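Local coordinates for protein LEOA (Escherichia coli, PDB 4AUR) that is a bacterial dynamin-like GTPase that probably binds and hydrolyses GTP, possibly connected with heat-labile toxin in enterotoxigenic strains, at residues K322-E327 and F382-A387; F329-L334 and K375-R380; R391-I396 and K446-V451. All blocks are in the same frame, centred on the assembly; numbering follows the deposited sequence.

Contact 1 of 3, residues K322-E327 and F382-A387; sequences KRLAGE and FEQSTA
Two flat groups of Gln384, its side-chain amide and the peptide that joins it to Ser385, each turn one face to Leu324. Leucine CD2 lies 3.8 Å from Gln384 OE1, and almost all of that separation is perpendicular to the amide plane, so the methyl sits against the face of the carboxamide near its oxygen. The other methyl, CD1, stands over the face of the Gln384–Ser385 peptide, 4.1 Å from Ser385 N, and also packs 3.9 Å from Gln384 CB. Leucine suits this place because its forked end can touch two planar groups at once. Its CG is anti to the carbonyl carbon (chi1 -62°), which sends the fork across to the partner helix. Gln384 starts the same way and then runs extended, carrying its amide across the leucine at a slant, while its CB methylene meets the leucine's CD1.

The two helices, 275-343 and 368-408, run antiparallel here, with Leu324 and Ser385 facing each other at a CA separation of 7.3 Å. Ser385 turns its hydroxyl out of this interface to bond Phe528 O, a small buried polar group satisfied beyond the two helices. Within 382-387, Thr386 OG1 donates to Phe382 O at 2.8 Å. The Thr386 amide reaches the same oxygen from the opposite face of the carbonyl plane, so the threonine binds its own helix twice through one acceptor. Phe382 meanwhile packs on the loop residues Val451 and Lys453.

No hydrogen bond or salt bridge joins 322-327 to 382-387. The contact therefore rests on dispersion between methyl groups and the faces of amides, leaving directional polar bonding to partners within the helix or behind it.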
ATOM      1  N   LYS A 322       3.950 -41.325   7.923  1.00 24.59           N
ATOM      2  CA  LYS A 322       4.176 -42.538   7.187  1.00 26.11           C
ATOM      3  C   LYS A 322       5.530 -43.144   7.548  1.00 26.78           C
ATOM      4  O   LYS A 322       5.646 -44.350   7.703  1.00 26.42           O
ATOM      5  CB  LYS A 322       4.088 -42.276   5.692  1.00 28.65           C
ATOM      6  CG  LYS A 322       2.659 -42.232   5.171  1.00 29.97           C
ATOM      7  CD  LYS A 322       2.530 -41.382   3.924  1.00 31.44           C
ATOM      8  CE  LYS A 322       1.260 -41.753   3.179  1.00 34.03           C
ATOM      9  NZ  LYS A 322       0.717 -40.661   2.320  1.00 34.22           N
ATOM     10  N   ARG A 323       6.541 -42.303   7.716  1.00 28.01           N
ATOM     11  CA  ARG A 323       7.871 -42.775   8.023  1.00 30.15           C
ATOM     12  C   ARG A 323       7.930 -43.405   9.406  1.00 29.04           C
ATOM     13  O   ARG A 323       8.598 -44.421   9.611  1.00 28.40           O
ATOM     14  CB  ARG A 323       8.908 -41.661   7.903  1.00 36.61           C
ATOM     15  CG  ARG A 323      10.215 -42.161   7.293  1.00 45.31           C
ATOM     16  CD  ARG A 323      11.392 -41.194   7.413  1.00 53.60           C
ATOM     17  NE  ARG A 323      11.023 -39.806   7.133  1.00 56.97           N
ATOM     18  CZ  ARG A 323      10.856 -38.863   8.066  1.00 64.10           C
ATOM     19  NH1 ARG A 323      11.032 -39.147   9.366  1.00 66.36           N
ATOM     20  NH2 ARG A 323      10.513 -37.621   7.704  1.00 63.09           N
ATOM     21  N   LEU A 324       7.212 -42.818  10.353  1.00 27.18           N
ATOM     22  CA  LEU A 324       7.103 -43.395  11.694  1.00 25.66           C
ATOM     23  C   LEU A 324       6.314 -44.699  11.711  1.00 24.73           C
ATOM     24  O   LEU A 324       6.647 -45.606  12.445  1.00 24.88           O
ATOM     25  CB  LEU A 324       6.438 -42.412  12.637  1.00 24.76           C
ATOM     26  CG  LEU A 324       7.195 -41.117  12.821  1.00 25.18           C
ATOM     27  CD1 LEU A 324       6.361 -40.125  13.598  1.00 23.80           C
ATOM     28  CD2 LEU A 324       8.532 -41.362  13.497  1.00 25.64           C
ATOM     29  N   ALA A 325       5.243 -44.772  10.933  1.00 23.99           N
ATOM     30  CA  ALA A 325       4.445 -45.979  10.874  1.00 23.35           C
ATOM     31  C   ALA A 325       5.283 -47.155  10.418  1.00 24.18           C
ATOM     32  O   ALA A 325       5.113 -48.260  10.919  1.00 22.67           O
ATOM     33  CB  ALA A 325       3.267 -45.800   9.951  1.00 22.82           C
ATOM     34  N   GLY A 326       6.186 -46.891   9.480  1.00 24.82           N
ATOM     35  CA  GLY A 326       7.055 -47.901   8.925  1.00 25.59           C
ATOM     36  C   GLY A 326       8.128 -48.332   9.893  1.00 27.03           C
ATOM     37  O   GLY A 326       8.333 -49.523  10.087  1.00 28.15           O
ATOM     38  N   GLU A 327       8.811 -47.370  10.509  1.00 28.61           N
ATOM     39  CA  GLU A 327       9.705 -47.674  11.616  1.00 28.78           C
ATOM     40  C   GLU A 327       8.983 -48.507  12.686  1.00 26.81           C
ATOM     41  O   GLU A 327       9.554 -49.451  13.228  1.00 24.45           O
ATOM     42  CB  GLU A 327      10.280 -46.394  12.222  1.00 32.77           C
ATOM     43  CG  GLU A 327      11.308 -45.687  11.327  1.00 37.18           C
ATOM     44  CD  GLU A 327      11.512 -44.222  11.705  1.00 41.56           C
ATOM     45  OE1 GLU A 327      11.164 -43.825  12.850  1.00 41.83           O
ATOM     46  OE2 GLU A 327      12.011 -43.459  10.849  1.00 46.19           O
ATOM     47  N   PHE A 382       2.131 -43.472  18.501  1.00 34.08           N
ATOM     48  CA  PHE A 382       0.980 -42.621  18.719  1.00 36.07           C
ATOM     49  C   PHE A 382       1.382 -41.247  19.321  1.00 36.28           C
ATOM     50  O   PHE A 382       0.786 -40.213  19.011  1.00 39.46           O
ATOM     51  CB  PHE A 382      -0.066 -43.377  19.558  1.00 37.00           C
ATOM     52  CG  PHE A 382      -1.416 -42.720  19.604  1.00 40.88           C
ATOM     53  CD1 PHE A 382      -1.929 -42.023  18.510  1.00 42.56           C
ATOM     54  CD2 PHE A 382      -2.193 -42.819  20.733  1.00 45.00           C
ATOM     55  CE1 PHE A 382      -3.183 -41.419  18.560  1.00 43.68           C
ATOM     56  CE2 PHE A 382      -3.449 -42.215  20.791  1.00 48.42           C
ATOM     57  CZ  PHE A 382      -3.945 -41.515  19.700  1.00 46.11           C
ATOM     58  N   GLU A 383       2.428 -41.207  20.118  1.00 34.83           N
ATOM     59  CA  GLU A 383       2.856 -39.953  20.707  1.00 35.42           C
ATOM     60  C   GLU A 383       3.711 -39.144  19.735  1.00 34.05           C
ATOM     61  O   GLU A 383       3.447 -37.974  19.494  1.00 34.32           O
ATOM     62  CB  GLU A 383       3.609 -40.228  22.008  1.00 38.57           C
ATOM     63  CG  GLU A 383       2.734 -40.911  23.065  1.00 40.32           C
ATOM     64  CD  GLU A 383       3.533 -41.571  24.184  1.00 41.91           C
ATOM     65  OE1 GLU A 383       4.756 -41.277  24.290  1.00 38.29           O
ATOM     66  OE2 GLU A 383       2.927 -42.379  24.952  1.00 42.35           O
ATOM     67  N   GLN A 384       4.738 -39.758  19.172  1.00 33.49           N
ATOM     68  CA  GLN A 384       5.524 -39.105  18.135  1.00 32.80           C
ATOM     69  C   GLN A 384       4.584 -38.563  17.049  1.00 31.51           C
ATOM     70  O   GLN A 384       4.680 -37.407  16.665  1.00 31.61           O
ATOM     71  CB  GLN A 384       6.544 -40.075  17.520  1.00 33.86           C
ATOM     72  CG  GLN A 384       7.700 -40.476  18.434  1.00 35.72           C
ATOM     73  CD  GLN A 384       8.760 -41.380  17.755  1.00 39.18           C
ATOM     74  OE1 GLN A 384       8.462 -42.398  17.101  1.00 36.18           O
ATOM     75  NE2 GLN A 384      10.016 -41.000  17.925  1.00 40.21           N
ATOM     76  N   SER A 385       3.653 -39.391  16.588  1.00 29.36           N
ATOM     77  CA  SER A 385       2.716 -38.979  15.549  1.00 28.96           C
ATOM     78  C   SER A 385       1.690 -37.936  16.017  1.00 28.40           C
ATOM     79  O   SER A 385       1.311 -37.060  15.258  1.00 29.18           O
ATOM     80  CB  SER A 385       2.002 -40.186  14.921  1.00 28.10           C
ATOM     81  OG  SER A 385       0.847 -40.533  15.661  1.00 29.19           O
ATOM     82  N   THR A 386       1.224 -38.027  17.247  1.00 29.68           N
ATOM     83  CA  THR A 386       0.415 -36.929  17.815  1.00 30.29           C
ATOM     84  C   THR A 386       1.243 -35.624  17.904  1.00 28.48           C
ATOM     85  O   THR A 386       0.713 -34.551  17.734  1.00 27.74           O
ATOM     86  CB  THR A 386      -0.191 -37.312  19.201  1.00 30.35           C
ATOM     87  OG1 THR A 386      -1.239 -38.278  19.021  1.00 28.97           O
ATOM     88  CG2 THR A 386      -0.774 -36.091  19.923  1.00 29.72           C
ATOM     89  N   ALA A 387       2.542 -35.713  18.144  1.00 28.36           N
ATOM     90  CA  ALA A 387       3.359 -34.513  18.214  1.00 28.22           C
ATOM     91  C   ALA A 387       3.549 -33.878  16.848  1.00 28.72           C
ATOM     92  O   ALA A 387       3.744 -32.673  16.772  1.00 31.06           O
ATOM     93  CB  ALA A 387       4.710 -34.816  18.840  1.00 28.01           C
TER

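Contact 2 of 3, residues F329-L334 and K375-R380; sequences FEELNL and KQSVDR
Leu332 points one methyl, CD2, at Ser377 CB across a gap of 4.1 Å; this is also the pair whose CA atoms, 7.7 Å apart, are nearest across the two segments. The leucine leaves its helix obliquely, yet CG anti to the carbonyl carbon (chi1 -67°) followed by a fully extended second torsion swings the methyl fork into the interface. Serine suits the opposing position because it is small: its CB offers a patch of carbon to the leucine without pushing the helices apart.

Glu331, the residue before the leucine, takes the other course. Its CG is anti to the backbone N (chi1 161°) and the chain continues straight, so the carboxylate is carried across to the hydroxyl side of Ser377. The modelled approach of Glu331 OE2 to Ser377 OG is too short to be real, so the nature of this polar meeting is doubtful. Arg380 also starts toward the facing helix, but its NH1 stays 5.3 Å from Glu331 OE1; the opposite charges probably attract at a distance without forming a bridge. On the same helix, Lys375 and Asp379 make a long ion pair, four residues apart as suits one turn.

The pair is an antiparallel packing of helices 275-343 and 368-408, and helix 489-518 lies against both. Its Ile514 touches Leu332 and Val378, one residue from each facing helix, while Tyr515 meets the ring of Phe329 edge-to-face. Three helices thus share an apolar seam in this part of the helical domain.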
ATOM      1  N   PHE A 329       6.377 -50.471  12.287  1.00 24.88           N
ATOM      2  CA  PHE A 329       6.245 -51.773  11.690  1.00 24.52           C
ATOM      3  C   PHE A 329       7.563 -52.558  11.704  1.00 25.87           C
ATOM      4  O   PHE A 329       7.567 -53.737  11.992  1.00 25.08           O
ATOM      5  CB  PHE A 329       5.761 -51.613  10.267  1.00 24.40           C
ATOM      6  CG  PHE A 329       5.759 -52.873   9.503  1.00 25.26           C
ATOM      7  CD1 PHE A 329       4.704 -53.760   9.630  1.00 26.83           C
ATOM      8  CD2 PHE A 329       6.820 -53.192   8.684  1.00 25.92           C
ATOM      9  CE1 PHE A 329       4.697 -54.937   8.920  1.00 27.69           C
ATOM     10  CE2 PHE A 329       6.837 -54.366   7.983  1.00 25.98           C
ATOM     11  CZ  PHE A 329       5.779 -55.243   8.102  1.00 27.17           C
ATOM     12  N   GLU A 330       8.669 -51.910  11.371  1.00 25.51           N
ATOM     13  CA  GLU A 330       9.930 -52.588  11.368  1.00 27.38           C
ATOM     14  C   GLU A 330      10.188 -53.127  12.768  1.00 30.13           C
ATOM     15  O   GLU A 330      10.648 -54.253  12.934  1.00 32.82           O
ATOM     16  CB  GLU A 330      11.072 -51.645  10.946  1.00 28.58           C
ATOM     17  CG  GLU A 330      11.176 -51.407   9.444  1.00 29.36           C
ATOM     18  CD  GLU A 330      12.167 -50.321   9.062  1.00 30.64           C
ATOM     19  OE1 GLU A 330      13.278 -50.268   9.625  1.00 35.30           O
ATOM     20  OE2 GLU A 330      11.853 -49.517   8.180  1.00 31.78           O
ATOM     21  N   GLU A 331       9.894 -52.319  13.778  1.00 31.87           N
ATOM     22  CA  GLU A 331      10.229 -52.679  15.159  1.00 32.35           C
ATOM     23  C   GLU A 331       9.369 -53.834  15.639  1.00 30.34           C
ATOM     24  O   GLU A 331       9.870 -54.726  16.292  1.00 30.77           O
ATOM     25  CB  GLU A 331      10.089 -51.466  16.087  1.00 32.57           C
ATOM     26  CG  GLU A 331       9.957 -51.767  17.571  1.00 33.76           C
ATOM     27  CD  GLU A 331       9.965 -50.500  18.418  1.00 34.87           C
ATOM     28  OE1 GLU A 331      10.735 -49.575  18.086  1.00 38.01           O
ATOM     29  OE2 GLU A 331       9.215 -50.422  19.412  1.00 31.80           O
ATOM     30  N   LEU A 332       8.085 -53.800  15.312  1.00 28.33           N
ATOM     31  CA  LEU A 332       7.161 -54.863  15.690  1.00 27.31           C
ATOM     32  C   LEU A 332       7.442 -56.176  14.965  1.00 27.56           C
ATOM     33  O   LEU A 332       7.167 -57.234  15.502  1.00 26.08           O
ATOM     34  CB  LEU A 332       5.720 -54.454  15.405  1.00 25.16           C
ATOM     35  CG  LEU A 332       5.106 -53.318  16.205  1.00 24.65           C
ATOM     36  CD1 LEU A 332       3.731 -52.968  15.670  1.00 24.92           C
ATOM     37  CD2 LEU A 332       5.000 -53.677  17.663  1.00 24.74           C
ATOM     38  N   ASN A 333       7.962 -56.096  13.750  1.00 28.54           N
ATOM     39  CA  ASN A 333       8.264 -57.270  12.965  1.00 31.70           C
ATOM     40  C   ASN A 333       9.506 -58.003  13.512  1.00 33.06           C
ATOM     41  O   ASN A 333       9.532 -59.224  13.578  1.00 31.90           O
ATOM     42  CB  ASN A 333       8.444 -56.901  11.492  1.00 33.52           C
ATOM     43  CG  ASN A 333       8.032 -58.023  10.546  1.00 40.09           C
ATOM     44  OD1 ASN A 333       6.911 -58.570  10.617  1.00 41.68           O
ATOM     45  ND2 ASN A 333       8.928 -58.358   9.628  1.00 43.96           N
ATOM     46  N   LEU A 334      10.525 -57.264  13.931  1.00 34.58           N
ATOM     47  CA  LEU A 334      11.639 -57.880  14.639  1.00 36.96           C
ATOM     48  C   LEU A 334      11.185 -58.567  15.924  1.00 36.16           C
ATOM     49  O   LEU A 334      11.576 -59.686  16.223  1.00 41.49           O
ATOM     50  CB  LEU A 334      12.703 -56.848  14.988  1.00 39.10           C
ATOM     51  CG  LEU A 334      13.655 -56.551  13.844  1.00 43.70           C
ATOM     52  CD1 LEU A 334      14.372 -55.228  14.089  1.00 46.32           C
ATOM     53  CD2 LEU A 334      14.652 -57.695  13.662  1.00 46.50           C
ATOM     54  N   LYS A 375       2.437 -52.636  23.551  1.00 28.22           N
ATOM     55  CA  LYS A 375       1.700 -51.416  23.843  1.00 29.30           C
ATOM     56  C   LYS A 375       2.600 -50.197  23.932  1.00 29.79           C
ATOM     57  O   LYS A 375       2.245 -49.116  23.523  1.00 33.93           O
ATOM     58  CB  LYS A 375       0.942 -51.567  25.140  1.00 29.84           C
ATOM     59  CG  LYS A 375       0.560 -50.238  25.707  1.00 33.47           C
ATOM     60  CD  LYS A 375      -0.739 -50.261  26.443  1.00 35.62           C
ATOM     61  CE  LYS A 375      -0.942 -48.896  27.072  1.00 37.13           C
ATOM     62  NZ  LYS A 375      -2.331 -48.469  26.790  1.00 39.28           N
ATOM     63  N   GLN A 376       3.768 -50.388  24.488  1.00 31.36           N
ATOM     64  CA  GLN A 376       4.709 -49.333  24.730  1.00 33.39           C
ATOM     65  C   GLN A 376       5.333 -48.858  23.402  1.00 33.49           C
ATOM     66  O   GLN A 376       5.718 -47.706  23.260  1.00 35.99           O
ATOM     67  CB  GLN A 376       5.740 -49.919  25.689  1.00 37.40           C
ATOM     68  CG  GLN A 376       6.847 -49.010  26.162  1.00 43.50           C
ATOM     69  CD  GLN A 376       8.196 -49.690  25.988  1.00 48.29           C
ATOM     70  OE1 GLN A 376       9.083 -49.168  25.291  1.00 46.94           O
ATOM     71  NE2 GLN A 376       8.342 -50.898  26.580  1.00 49.64           N
ATOM     72  N   SER A 377       5.415 -49.761  22.431  1.00 32.70           N
ATOM     73  CA  SER A 377       5.857 -49.454  21.078  1.00 30.60           C
ATOM     74  C   SER A 377       4.804 -48.708  20.258  1.00 29.21           C
ATOM     75  O   SER A 377       5.139 -47.859  19.440  1.00 25.54           O
ATOM     76  CB  SER A 377       6.181 -50.749  20.352  1.00 31.27           C
ATOM     77  OG  SER A 377       7.515 -51.115  20.581  1.00 35.16           O
ATOM     78  N   VAL A 378       3.543 -49.076  20.461  1.00 28.73           N
ATOM     79  CA  VAL A 378       2.418 -48.438  19.810  1.00 29.48           C
ATOM     80  C   VAL A 378       2.154 -47.067  20.388  1.00 30.32           C
ATOM     81  O   VAL A 378       2.029 -46.087  19.656  1.00 31.10           O
ATOM     82  CB  VAL A 378       1.155 -49.262  19.986  1.00 29.88           C
ATOM     83  CG1 VAL A 378      -0.063 -48.506  19.496  1.00 30.85           C
ATOM     84  CG2 VAL A 378       1.294 -50.559  19.235  1.00 31.77           C
ATOM     85  N   ASP A 379       2.054 -47.015  21.704  1.00 30.58           N
ATOM     86  CA  ASP A 379       2.031 -45.768  22.408  1.00 31.52           C
ATOM     87  C   ASP A 379       3.144 -44.843  21.886  1.00 31.18           C
ATOM     88  O   ASP A 379       2.881 -43.724  21.526  1.00 30.82           O
ATOM     89  CB  ASP A 379       2.166 -46.006  23.925  1.00 34.17           C
ATOM     90  CG  ASP A 379       0.832 -46.444  24.612  1.00 35.97           C
ATOM     91  OD1 ASP A 379      -0.102 -46.980  23.965  1.00 37.74           O
ATOM     92  OD2 ASP A 379       0.734 -46.253  25.846  1.00 40.49           O
ATOM     93  N   ARG A 380       4.385 -45.294  21.821  1.00 34.06           N
ATOM     94  CA  ARG A 380       5.474 -44.381  21.434  1.00 37.52           C
ATOM     95  C   ARG A 380       5.237 -43.741  20.058  1.00 34.75           C
ATOM     96  O   ARG A 380       5.548 -42.571  19.846  1.00 32.40           O
ATOM     97  CB  ARG A 380       6.818 -45.094  21.474  1.00 43.40           C
ATOM     98  CG  ARG A 380       8.047 -44.203  21.350  1.00 51.89           C
ATOM     99  CD  ARG A 380       9.271 -44.957  21.886  1.00 65.73           C
ATOM    100  NE  ARG A 380      10.540 -44.607  21.231  1.00 75.20           N
ATOM    101  CZ  ARG A 380      11.688 -45.279  21.383  1.00 81.78           C
ATOM    102  NH1 ARG A 380      11.759 -46.358  22.166  1.00 83.60           N
ATOM    103  NH2 ARG A 380      12.779 -44.878  20.737  1.00 82.50           N
TER

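Contact 3 of 3, residues R391-I396 and K446-V451; sequences RLSDDI and KLTGYV
Ser393 and Thr448 are joined by a hydrogen bond between their hydroxyls, Ser393 OG giving its proton to Thr448 OG1 at 2.8 Å. The threonine oxygen is not the end of the chain of bonds, since it is also hydrogen-bonded to Ile444 O, the carbonyl one turn earlier in helix 430-447. A hydroxyl suits this place because it can take a proton from one neighbour and give its own to a carbonyl; the two bonds in series may polarise each other somewhat. Ser393 OG is set anti to its helix's own N (chi1 161°), which directs it outward to the neighbour. Thr448 does the reverse: OG1 lies beside its backbone N (chi1 -49°), folded back toward the helix it has just left.

Apolar contact accompanies the bond. Thr448 CG2 lies 3.8 Å from Ser393 CB, so the methyl packs alongside the serine while the oxygen bonds it. Met535 of helix 530-544 and Ile444 also touch Ser393, enclosing the small side chain.

The setting is the dynamin-like helical domain, an elongated bundle of long helices. Thr448 is the first residue to leave the helical conformation at the end of helix 430-447, and the chain continues in an extended course through Gly449, Tyr450 and Val451. The hydroxyl pair thus ties that helix exit to the side of helix 368-408.

Charges act on a different side of 391-396. Asp395 forms a salt bridge to Arg309 of helix 275-343, with Asp313 close by, and the arginine probably offsets the proximity of the two acids. Leu392 packs between that helix and helix 530-544, touching Ile314 on one and Ile532 on the other.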
ATOM      1  N   ARG A 391       2.676 -29.977  15.849  1.00 31.28           N
ATOM      2  CA  ARG A 391       3.523 -28.986  15.198  1.00 31.93           C
ATOM      3  C   ARG A 391       2.847 -28.388  13.978  1.00 31.53           C
ATOM      4  O   ARG A 391       3.107 -27.246  13.620  1.00 33.60           O
ATOM      5  CB  ARG A 391       4.866 -29.578  14.793  1.00 35.53           C
ATOM      6  CG  ARG A 391       5.869 -29.561  15.930  1.00 39.53           C
ATOM      7  CD  ARG A 391       7.229 -30.110  15.525  1.00 42.74           C
ATOM      8  NE  ARG A 391       7.343 -31.532  15.848  1.00 44.59           N
ATOM      9  CZ  ARG A 391       7.342 -32.524  14.966  1.00 45.50           C
ATOM     10  NH1 ARG A 391       7.244 -32.293  13.648  1.00 44.00           N
ATOM     11  NH2 ARG A 391       7.438 -33.766  15.420  1.00 44.63           N
ATOM     12  N   LEU A 392       1.980 -29.156  13.340  1.00 29.48           N
ATOM     13  CA  LEU A 392       1.249 -28.662  12.207  1.00 28.72           C
ATOM     14  C   LEU A 392       0.199 -27.654  12.667  1.00 28.35           C
ATOM     15  O   LEU A 392       0.069 -26.601  12.072  1.00 29.65           O
ATOM     16  CB  LEU A 392       0.618 -29.824  11.424  1.00 28.36           C
ATOM     17  CG  LEU A 392      -0.600 -29.557  10.539  1.00 27.59           C
ATOM     18  CD1 LEU A 392      -0.273 -28.564   9.439  1.00 27.78           C
ATOM     19  CD2 LEU A 392      -1.067 -30.878   9.954  1.00 27.19           C
ATOM     20  N   SER A 393      -0.553 -27.986  13.707  1.00 27.60           N
ATOM     21  CA  SER A 393      -1.539 -27.082  14.267  1.00 26.66           C
ATOM     22  C   SER A 393      -0.867 -25.794  14.690  1.00 29.10           C
ATOM     23  O   SER A 393      -1.409 -24.730  14.483  1.00 29.72           O
ATOM     24  CB  SER A 393      -2.214 -27.722  15.477  1.00 26.89           C
ATOM     25  OG  SER A 393      -2.852 -26.773  16.311  1.00 26.52           O
ATOM     26  N   ASP A 394       0.321 -25.880  15.266  1.00 31.26           N
ATOM     27  CA  ASP A 394       1.013 -24.684  15.721  1.00 35.05           C
ATOM     28  C   ASP A 394       1.477 -23.750  14.588  1.00 33.83           C
ATOM     29  O   ASP A 394       1.622 -22.540  14.793  1.00 31.06           O
ATOM     30  CB  ASP A 394       2.183 -25.048  16.653  1.00 39.46           C
ATOM     31  CG  ASP A 394       1.708 -25.571  18.022  1.00 47.37           C
ATOM     32  OD1 ASP A 394       0.471 -25.577  18.286  1.00 49.16           O
ATOM     33  OD2 ASP A 394       2.573 -25.978  18.836  1.00 55.73           O
ATOM     34  N   ASP A 395       1.714 -24.281  13.398  1.00 33.53           N
ATOM     35  CA  ASP A 395       2.130 -23.399  12.322  1.00 34.75           C
ATOM     36  C   ASP A 395       0.930 -22.752  11.684  1.00 31.64           C
ATOM     37  O   ASP A 395       0.911 -21.566  11.442  1.00 30.56           O
ATOM     38  CB  ASP A 395       2.920 -24.103  11.245  1.00 37.18           C
ATOM     39  CG  ASP A 395       3.581 -23.123  10.321  1.00 39.21           C
ATOM     40  OD1 ASP A 395       4.132 -22.137  10.848  1.00 41.50           O
ATOM     41  OD2 ASP A 395       3.539 -23.309   9.087  1.00 44.06           O
ATOM     42  N   ILE A 396      -0.079 -23.543  11.408  1.00 30.08           N
ATOM     43  CA  ILE A 396      -1.313 -22.991  10.920  1.00 28.37           C
ATOM     44  C   ILE A 396      -1.762 -21.903  11.877  1.00 28.43           C
ATOM     45  O   ILE A 396      -2.070 -20.800  11.472  1.00 28.76           O
ATOM     46  CB  ILE A 396      -2.388 -24.066  10.794  1.00 26.57           C
ATOM     47  CG1 ILE A 396      -2.033 -24.991   9.644  1.00 26.08           C
ATOM     48  CG2 ILE A 396      -3.734 -23.408  10.547  1.00 27.45           C
ATOM     49  CD1 ILE A 396      -2.861 -26.242   9.583  1.00 27.83           C
ATOM     50  N   LYS A 446      -9.624 -26.565  18.703  1.00 48.28           N
ATOM     51  CA  LYS A 446     -10.476 -27.597  19.302  1.00 53.09           C
ATOM     52  C   LYS A 446     -10.185 -28.969  18.718  1.00 52.14           C
ATOM     53  O   LYS A 446     -10.357 -29.967  19.394  1.00 55.63           O
ATOM     54  CB  LYS A 446     -11.963 -27.276  19.119  1.00 60.78           C
ATOM     55  CG  LYS A 446     -12.868 -28.503  19.258  1.00 69.00           C
ATOM     56  CD  LYS A 446     -14.344 -28.147  19.401  1.00 78.44           C
ATOM     57  CE  LYS A 446     -15.170 -29.348  19.872  1.00 79.82           C
ATOM     58  NZ  LYS A 446     -16.518 -28.955  20.382  1.00 76.28           N
ATOM     59  N   LEU A 447      -9.781 -29.031  17.457  1.00 49.50           N
ATOM     60  CA  LEU A 447      -9.353 -30.293  16.877  1.00 48.54           C
ATOM     61  C   LEU A 447      -8.133 -30.819  17.620  1.00 48.10           C
ATOM     62  O   LEU A 447      -8.123 -31.964  18.053  1.00 52.81           O
ATOM     63  CB  LEU A 447      -9.006 -30.126  15.398  1.00 47.65           C
ATOM     64  CG  LEU A 447     -10.183 -29.774  14.501  1.00 48.05           C
ATOM     65  CD1 LEU A 447      -9.696 -29.563  13.076  1.00 48.41           C
ATOM     66  CD2 LEU A 447     -11.286 -30.825  14.563  1.00 49.03           C
ATOM     67  N   THR A 448      -7.130 -29.952  17.760  1.00 47.42           N
ATOM     68  CA  THR A 448      -5.798 -30.268  18.289  1.00 46.87           C
ATOM     69  C   THR A 448      -5.881 -30.890  19.673  1.00 48.63           C
ATOM     70  O   THR A 448      -6.416 -30.261  20.604  1.00 50.73           O
ATOM     71  CB  THR A 448      -4.949 -28.976  18.389  1.00 46.16           C
ATOM     72  OG1 THR A 448      -5.015 -28.261  17.148  1.00 44.65           O
ATOM     73  CG2 THR A 448      -3.507 -29.285  18.707  1.00 44.51           C
ATOM     74  N   GLY A 449      -5.357 -32.110  19.827  1.00 45.77           N
ATOM     75  CA  GLY A 449      -5.467 -32.773  21.116  1.00 43.02           C
ATOM     76  C   GLY A 449      -4.777 -34.100  21.273  1.00 39.43           C
ATOM     77  O   GLY A 449      -4.996 -35.008  20.478  1.00 39.68           O
ATOM     78  N   TYR A 450      -3.931 -34.211  22.299  1.00 35.75           N
ATOM     79  CA  TYR A 450      -3.595 -35.513  22.887  1.00 32.84           C
ATOM     80  C   TYR A 450      -4.881 -36.080  23.443  1.00 33.70           C
ATOM     81  O   TYR A 450      -5.672 -35.348  24.020  1.00 34.83           O
ATOM     82  CB  TYR A 450      -2.589 -35.396  24.024  1.00 30.82           C
ATOM     83  CG  TYR A 450      -1.184 -35.215  23.563  1.00 30.56           C
ATOM     84  CD1 TYR A 450      -0.708 -33.974  23.207  1.00 29.81           C
ATOM     85  CD2 TYR A 450      -0.330 -36.299  23.460  1.00 31.87           C
ATOM     86  CE1 TYR A 450       0.582 -33.811  22.743  1.00 31.56           C
ATOM     87  CE2 TYR A 450       0.974 -36.147  23.017  1.00 31.71           C
ATOM     88  CZ  TYR A 450       1.429 -34.896  22.660  1.00 32.25           C
ATOM     89  OH  TYR A 450       2.739 -34.739  22.219  1.00 35.74           O
ATOM     90  N   VAL A 451      -5.078 -37.377  23.253  1.00 34.54           N
ATOM     91  CA  VAL A 451      -6.306 -38.038  23.598  1.00 37.12           C
ATOM     92  C   VAL A 451      -5.962 -39.256  24.442  1.00 39.43           C
ATOM     93  O   VAL A 451      -4.866 -39.823  24.307  1.00 42.94           O
ATOM     94  CB  VAL A 451      -7.067 -38.444  22.314  1.00 41.79           C
ATOM     95  CG1 VAL A 451      -6.558 -39.773  21.750  1.00 41.86           C
ATOM     96  CG2 VAL A 451      -8.569 -38.503  22.554  1.00 43.48           C
TER

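Helix 368-408 is common to all three contacts. Contacts 1 and 2 lie along its antiparallel pairing with helix 275-343, their centres about 10 Å apart, and in sequence the segments of contact 2 fall between those of contact 1. Contact 3 follows further along the shared helix, its centre about 15 Å from that of contact 1 and about 24 Å from that of contact 2. It touches contact 1 directly, where Tyr450 CE2 packs 3.6 Å from Thr386 CG2. All three fall on the same side of the chain's centre, within the dynamin-like helical domain, so helix 368-408 pairs with the earlier helix 275-343 and also receives the chain leaving helix 430-447.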